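Local atomic coordinates of novel antigen receptor (Ginglymostoma cirratum, PDB entry 4Q97), a protein that forms the C1 constant domain of the shark antibody IgNAR and probably serves as a structural module of this antigen receptor. Residues A[38-51]-A[83-96]. Residues are numbered along the deposited sequence; the frame is centred on the assembly and turned at random.
Sequences YYPENIAVSWQKNT and EWSRGSVYSCQVSH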
loop_
_atom_site.group_PDB
_atom_site.type_symbol
_atom_site.label_atom_id
_atom_site.label_comp_id
_atom_site.label_asym_id
_atom_site.label_seq_id
_atom_site.Cartn_x
_atom_site.Cartn_y
_atom_site.Cartn_z
ATOM N N TYR A 38 12.098 -5.397 -5.891
ATOM C CA TYR A 38 13.506 -5.098 -5.700
ATOM C C TYR A 38 14.239 -6.222 -4.973
ATOM O O TYR A 38 13.680 -6.896 -4.099
ATOM C CB TYR A 38 13.688 -3.757 -4.976
ATOM C CG TYR A 38 13.059 -3.702 -3.604
ATOM C CD1 TYR A 38 13.811 -3.967 -2.466
ATOM C CD2 TYR A 38 11.712 -3.377 -3.441
ATOM C CE1 TYR A 38 13.241 -3.922 -1.204
ATOM C CE2 TYR A 38 11.133 -3.331 -2.178
ATOM C CZ TYR A 38 11.903 -3.609 -1.066
ATOM O OH TYR A 38 11.347 -3.565 0.192
ATOM N N TYR A 39 15.491 -6.423 -5.371
ATOM C CA TYR A 39 16.391 -7.377 -4.738
ATOM C C TYR A 39 17.801 -6.794 -4.827
ATOM O O TYR A 39 18.192 -6.321 -5.898
ATOM C CB TYR A 39 16.344 -8.735 -5.447
ATOM C CG TYR A 39 17.131 -9.804 -4.725
ATOM C CD1 TYR A 39 16.511 -10.642 -3.805
ATOM C CD2 TYR A 39 18.501 -9.959 -4.939
ATOM C CE1 TYR A 39 17.226 -11.611 -3.126
ATOM C CE2 TYR A 39 19.228 -10.924 -4.258
ATOM C CZ TYR A 39 18.580 -11.748 -3.355
ATOM O OH TYR A 39 19.276 -12.719 -2.677
ATOM N N PRO A 40 18.565 -6.796 -3.710
ATOM C CA PRO A 40 18.269 -7.190 -2.324
ATOM C C PRO A 40 17.253 -6.263 -1.648
ATOM O O PRO A 40 16.717 -5.363 -2.294
ATOM C CB PRO A 40 19.632 -7.062 -1.626
ATOM C CG PRO A 40 20.638 -7.132 -2.717
ATOM C CD PRO A 40 19.983 -6.427 -3.861
ATOM N N GLU A 41 16.997 -6.484 -0.360
ATOM C CA GLU A 41 15.995 -5.710 0.380
ATOM C C GLU A 41 16.379 -4.239 0.628
ATOM O O GLU A 41 15.525 -3.361 0.557
ATOM C CB GLU A 41 15.625 -6.420 1.691
ATOM C CG GLU A 41 16.735 -6.475 2.725
ATOM C CD GLU A 41 16.855 -7.841 3.371
ATOM O OE1 GLU A 41 17.827 -8.555 3.046
ATOM O OE2 GLU A 41 15.979 -8.205 4.187
ATOM N N ASN A 42 17.658 -3.988 0.910
ATOM C CA ASN A 42 18.186 -2.642 1.176
ATOM C C ASN A 42 17.631 -1.496 0.332
ATOM O O ASN A 42 18.005 -1.329 -0.829
ATOM C CB ASN A 42 19.714 -2.644 1.079
ATOM C CG ASN A 42 20.384 -2.669 2.438
ATOM O OD1 ASN A 42 21.203 -1.803 2.754
ATOM N ND2 ASN A 42 20.032 -3.656 3.257
ATOM N N ILE A 43 16.749 -0.705 0.934
ATOM C CA ILE A 43 16.232 0.513 0.312
ATOM C C ILE A 43 16.218 1.685 1.291
ATOM O O ILE A 43 16.176 1.486 2.509
ATOM C CB ILE A 43 14.804 0.319 -0.248
ATOM C CG1 ILE A 43 13.949 -0.493 0.736
ATOM C CG2 ILE A 43 14.850 -0.326 -1.633
ATOM C CD1 ILE A 43 12.474 -0.531 0.402
ATOM N N ALA A 44 16.263 2.899 0.748
ATOM C CA ALA A 44 16.027 4.116 1.526
ATOM C C ALA A 44 14.787 4.830 0.988
ATOM O O ALA A 44 14.688 5.088 -0.217
ATOM C CB ALA A 44 17.239 5.036 1.473
ATOM N N VAL A 45 13.840 5.123 1.880
ATOM C CA VAL A 45 12.602 5.823 1.516
ATOM C C VAL A 45 12.560 7.200 2.167
ATOM O O VAL A 45 12.855 7.345 3.354
ATOM C CB VAL A 45 11.330 5.050 1.946
ATOM C CG1 VAL A 45 10.091 5.631 1.273
ATOM C CG2 VAL A 45 11.455 3.571 1.631
ATOM N N SER A 46 12.177 8.203 1.383
ATOM C CA SER A 46 12.042 9.572 1.881
ATOM C C SER A 46 10.928 10.327 1.161
ATOM O O SER A 46 10.792 10.245 -0.062
ATOM C CB SER A 46 13.363 10.332 1.763
ATOM O OG SER A 46 13.832 10.317 0.431
ATOM N N TRP A 47 10.139 11.056 1.945
ATOM C CA TRP A 47 9.005 11.816 1.449
ATOM C C TRP A 47 9.336 13.288 1.343
ATOM O O TRP A 47 10.102 13.818 2.152
ATOM C CB TRP A 47 7.832 11.667 2.408
ATOM C CG TRP A 47 7.188 10.332 2.386
ATOM C CD1 TRP A 47 7.520 9.251 3.149
ATOM C CD2 TRP A 47 6.083 9.928 1.570
ATOM N NE1 TRP A 47 6.690 8.194 2.857
ATOM C CE2 TRP A 47 5.798 8.583 1.890
ATOM C CE3 TRP A 47 5.308 10.571 0.597
ATOM C CZ2 TRP A 47 4.763 7.865 1.272
ATOM C CZ3 TRP A 47 4.277 9.855 -0.017
ATOM C CH2 TRP A 47 4.018 8.516 0.326
ATOM N N GLN A 48 8.740 13.942 0.347
ATOM C CA GLN A 48 8.831 15.393 0.188
ATOM C C GLN A 48 7.468 16.019 -0.069
ATOM O O GLN A 48 6.567 15.370 -0.605
ATOM C CB GLN A 48 9.769 15.777 -0.959
ATOM C CG GLN A 48 11.241 15.821 -0.590
ATOM C CD GLN A 48 12.056 14.747 -1.280
ATOM O OE1 GLN A 48 13.152 15.018 -1.770
ATOM N NE2 GLN A 48 11.526 13.526 -1.332
ATOM N N LYS A 49 7.333 17.279 0.335
ATOM C CA LYS A 49 6.201 18.118 -0.040
ATOM C C LYS A 49 6.722 19.385 -0.720
ATOM O O LYS A 49 7.588 20.075 -0.171
ATOM C CB LYS A 49 5.368 18.488 1.191
ATOM C CG LYS A 49 4.169 19.370 0.882
ATOM C CD LYS A 49 3.668 20.075 2.129
ATOM C CE LYS A 49 2.849 21.300 1.762
ATOM N NZ LYS A 49 2.740 22.246 2.905
ATOM N N ASN A 50 6.196 19.683 -1.907
ATOM C CA ASN A 50 6.552 20.900 -2.654
ATOM C C ASN A 50 8.049 21.204 -2.706
ATOM O O ASN A 50 8.467 22.316 -2.374
ATOM C CB ASN A 50 5.793 22.118 -2.101
ATOM C CG ASN A 50 4.536 22.435 -2.887
ATOM O OD1 ASN A 50 3.682 21.576 -3.085
ATOM N ND2 ASN A 50 4.416 23.682 -3.330
ATOM N N THR A 51 8.842 20.217 -3.129
ATOM C CA THR A 51 10.314 20.289 -3.124
ATOM C C THR A 51 10.888 19.865 -1.768
ATOM O O THR A 51 11.763 18.999 -1.700
ATOM C CB THR A 51 10.857 21.698 -3.490
ATOM O OG1 THR A 51 10.233 22.169 -4.691
ATOM C CG2 THR A 51 12.375 21.682 -3.677
ATOM N N GLU A 83 -3.838 20.342 3.733
ATOM C CA GLU A 83 -2.583 20.377 2.992
ATOM C C GLU A 83 -2.650 19.691 1.626
ATOM O O GLU A 83 -1.663 19.671 0.890
ATOM C CB GLU A 83 -1.483 19.741 3.844
ATOM C CG GLU A 83 -1.063 20.577 5.042
ATOM C CD GLU A 83 0.049 21.547 4.704
ATOM O OE1 GLU A 83 -0.179 22.775 4.778
ATOM O OE2 GLU A 83 1.152 21.072 4.358
ATOM N N TRP A 84 -3.812 19.143 1.283
ATOM C CA TRP A 84 -3.959 18.375 0.051
ATOM C C TRP A 84 -4.370 19.210 -1.167
ATOM O O TRP A 84 -3.896 18.946 -2.267
ATOM C CB TRP A 84 -4.895 17.173 0.265
ATOM C CG TRP A 84 -5.149 16.331 -0.965
ATOM C CD1 TRP A 84 -6.349 16.143 -1.591
ATOM C CD2 TRP A 84 -4.183 15.568 -1.710
ATOM N NE1 TRP A 84 -6.195 15.314 -2.679
ATOM C CE2 TRP A 84 -4.878 14.947 -2.777
ATOM C CE3 TRP A 84 -2.802 15.349 -1.583
ATOM C CZ2 TRP A 84 -4.238 14.119 -3.710
ATOM C CZ3 TRP A 84 -2.165 14.527 -2.518
ATOM C CH2 TRP A 84 -2.888 13.922 -3.564
ATOM N N SER A 85 -5.225 20.216 -0.981
ATOM C CA SER A 85 -5.619 21.080 -2.108
ATOM C C SER A 85 -4.963 22.462 -2.139
ATOM O O SER A 85 -5.407 23.351 -2.875
ATOM C CB SER A 85 -7.139 21.199 -2.241
ATOM O OG SER A 85 -7.630 20.264 -3.186
ATOM N N ARG A 86 -3.899 22.633 -1.355
ATOM C CA ARG A 86 -3.021 23.793 -1.494
ATOM C C ARG A 86 -2.223 23.662 -2.792
ATOM O O ARG A 86 -1.231 24.368 -3.001
ATOM C CB ARG A 86 -2.069 23.898 -0.300
ATOM C CG ARG A 86 -2.728 24.304 1.007
ATOM C CD ARG A 86 -1.770 24.134 2.176
ATOM N NE ARG A 86 -1.082 25.372 2.539
ATOM C CZ ARG A 86 -1.452 26.170 3.537
ATOM N NH1 ARG A 86 -0.763 27.275 3.797
ATOM N NH2 ARG A 86 -2.509 25.866 4.280
ATOM N N GLY A 87 -2.667 22.751 -3.660
ATOM C CA GLY A 87 -1.927 22.388 -4.861
ATOM C C GLY A 87 -0.545 21.898 -4.481
ATOM O O GLY A 87 0.425 22.146 -5.197
ATOM N N SER A 88 -0.463 21.228 -3.330
ATOM C CA SER A 88 0.784 20.658 -2.834
ATOM C C SER A 88 1.183 19.454 -3.675
ATOM O O SER A 88 0.328 18.672 -4.097
ATOM C CB SER A 88 0.651 20.230 -1.366
ATOM O OG SER A 88 0.559 21.340 -0.485
ATOM N N VAL A 89 2.481 19.325 -3.930
ATOM C CA VAL A 89 3.016 18.132 -4.574
ATOM C C VAL A 89 3.713 17.283 -3.532
ATOM O O VAL A 89 4.619 17.745 -2.841
ATOM C CB VAL A 89 3.986 18.447 -5.742
ATOM C CG1 VAL A 89 5.099 19.398 -5.320
ATOM C CG2 VAL A 89 4.567 17.164 -6.324
ATOM N N TYR A 90 3.275 16.039 -3.418
ATOM C CA TYR A 90 3.953 15.096 -2.559
ATOM C C TYR A 90 4.709 14.094 -3.410
ATOM O O TYR A 90 4.199 13.606 -4.422
ATOM C CB TYR A 90 2.961 14.395 -1.641
ATOM C CG TYR A 90 2.313 15.319 -0.636
ATOM C CD1 TYR A 90 2.899 15.543 0.607
ATOM C CD2 TYR A 90 1.118 15.970 -0.929
ATOM C CE1 TYR A 90 2.310 16.387 1.533
ATOM C CE2 TYR A 90 0.522 16.819 -0.011
ATOM C CZ TYR A 90 1.124 17.023 1.218
ATOM O OH TYR A 90 0.543 17.862 2.140
ATOM N N SER A 91 5.939 13.818 -3.000
ATOM C CA SER A 91 6.770 12.837 -3.670
ATOM C C SER A 91 7.394 11.913 -2.634
ATOM O O SER A 91 7.740 12.349 -1.538
ATOM C CB SER A 91 7.856 13.530 -4.506
ATOM O OG SER A 91 8.746 14.289 -3.694
ATOM N N CYS A 92 7.487 10.629 -2.969
ATOM C CA CYS A 92 8.372 9.721 -2.255
ATOM C C CYS A 92 9.545 9.386 -3.171
ATOM O O CYS A 92 9.417 9.361 -4.406
ATOM C CB CYS A 92 7.653 8.444 -1.787
ATOM S SG CYS A 92 7.157 7.347 -3.130
ATOM N N GLN A 93 10.686 9.137 -2.544
ATOM C CA GLN A 93 11.925 8.885 -3.239
ATOM C C GLN A 93 12.487 7.565 -2.717
ATOM O O GLN A 93 12.569 7.353 -1.502
ATOM C CB GLN A 93 12.886 10.058 -3.016
ATOM C CG GLN A 93 14.152 10.024 -3.858
ATOM C CD GLN A 93 14.481 11.362 -4.508
ATOM O OE1 GLN A 93 14.130 12.426 -3.998
ATOM N NE2 GLN A 93 15.165 11.306 -5.646
ATOM N N VAL A 94 12.843 6.675 -3.642
ATOM C CA VAL A 94 13.333 5.339 -3.295
ATOM C C VAL A 94 14.765 5.099 -3.789
ATOM O O VAL A 94 15.063 5.240 -4.982
ATOM C CB VAL A 94 12.408 4.225 -3.834
ATOM C CG1 VAL A 94 12.827 2.875 -3.259
ATOM C CG2 VAL A 94 10.948 4.521 -3.504
ATOM N N SER A 95 15.638 4.725 -2.858
ATOM C CA SER A 95 17.041 4.464 -3.157
ATOM C C SER A 95 17.389 2.999 -3.003
ATOM O O SER A 95 17.019 2.363 -2.016
ATOM C CB SER A 95 17.960 5.301 -2.265
ATOM O OG SER A 95 18.772 6.156 -3.046
ATOM N N HIS A 96 18.117 2.480 -3.987
ATOM C CA HIS A 96 18.531 1.087 -4.011
ATOM C C HIS A 96 19.981 1.042 -4.474
ATOM O O HIS A 96 20.266 1.070 -5.671
ATOM C CB HIS A 96 17.609 0.283 -4.934
ATOM C CG HIS A 96 17.755 -1.202 -4.802
ATOM N ND1 HIS A 96 17.572 -1.866 -3.609
ATOM C CD2 HIS A 96 18.046 -2.153 -5.720
ATOM C CE1 HIS A 96 17.759 -3.160 -3.797
ATOM N NE2 HIS A 96 18.045 -3.360 -5.070
#
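W47 and C92 face each other across a non-hydrogen-bonded antiparallel pair of strands 44-49 and 89-96, C and F of a C1-set domain, and bring together the hallmark of the immunoglobulin fold, a core tryptophan packed on the disulfide between the two sheets. C92 CB sits 3.9 Å from the centroid of the W47 six-membered ring, almost on its normal, a CH-pi contact; SG stays farther above that face. With SG between its backbone N and carbonyl carbon (chi1 69°), C92 is bonded through SG to C33 SG of the opposing sheet, while W47 NE1 hydrogen-bonds S75 OG, satisfying the indole's one polar atom inside the sandwich. Paired backbone bonds join A44 to S95, S46 to Q93 and Q48 to S91, the last with Q48 N to S91 O at 2.7 Å. Small or polar side chains suit this outward face: A44 CB meets S95 CB, and S91 OG packs on Q48 CB. Inward, Y90 lies alongside K49, its CE1 3.6 Å from K49 CG. The lysine, extended with CG anti to its N (chi1 180°), carries NZ past the phenol to E83 OE2, where the two form a salt bridge. The Y90 hydroxyl and S88 OG donate hydrogen bonds to the backbone carbonyl O of E83 from opposite faces of its plane, tying the loop that presents the E83 carboxylate. Beyond the strand, N50 OD1 takes the V89 N-H at 2.7 Å as N50 N gives to V89 O, an amide doing the work of a backbone carbonyl. At the other end H96 clasps the turn after Y38, both ring nitrogens facing carbonyls, consistent with a doubly protonated, positively charged imidazole: ND1 meets N42 O at 2.9 Å, and NE2 meets Y39 O at 3.1 Å, approaching from above that carbonyl's plane although the oxygen lies in the imidazole plane.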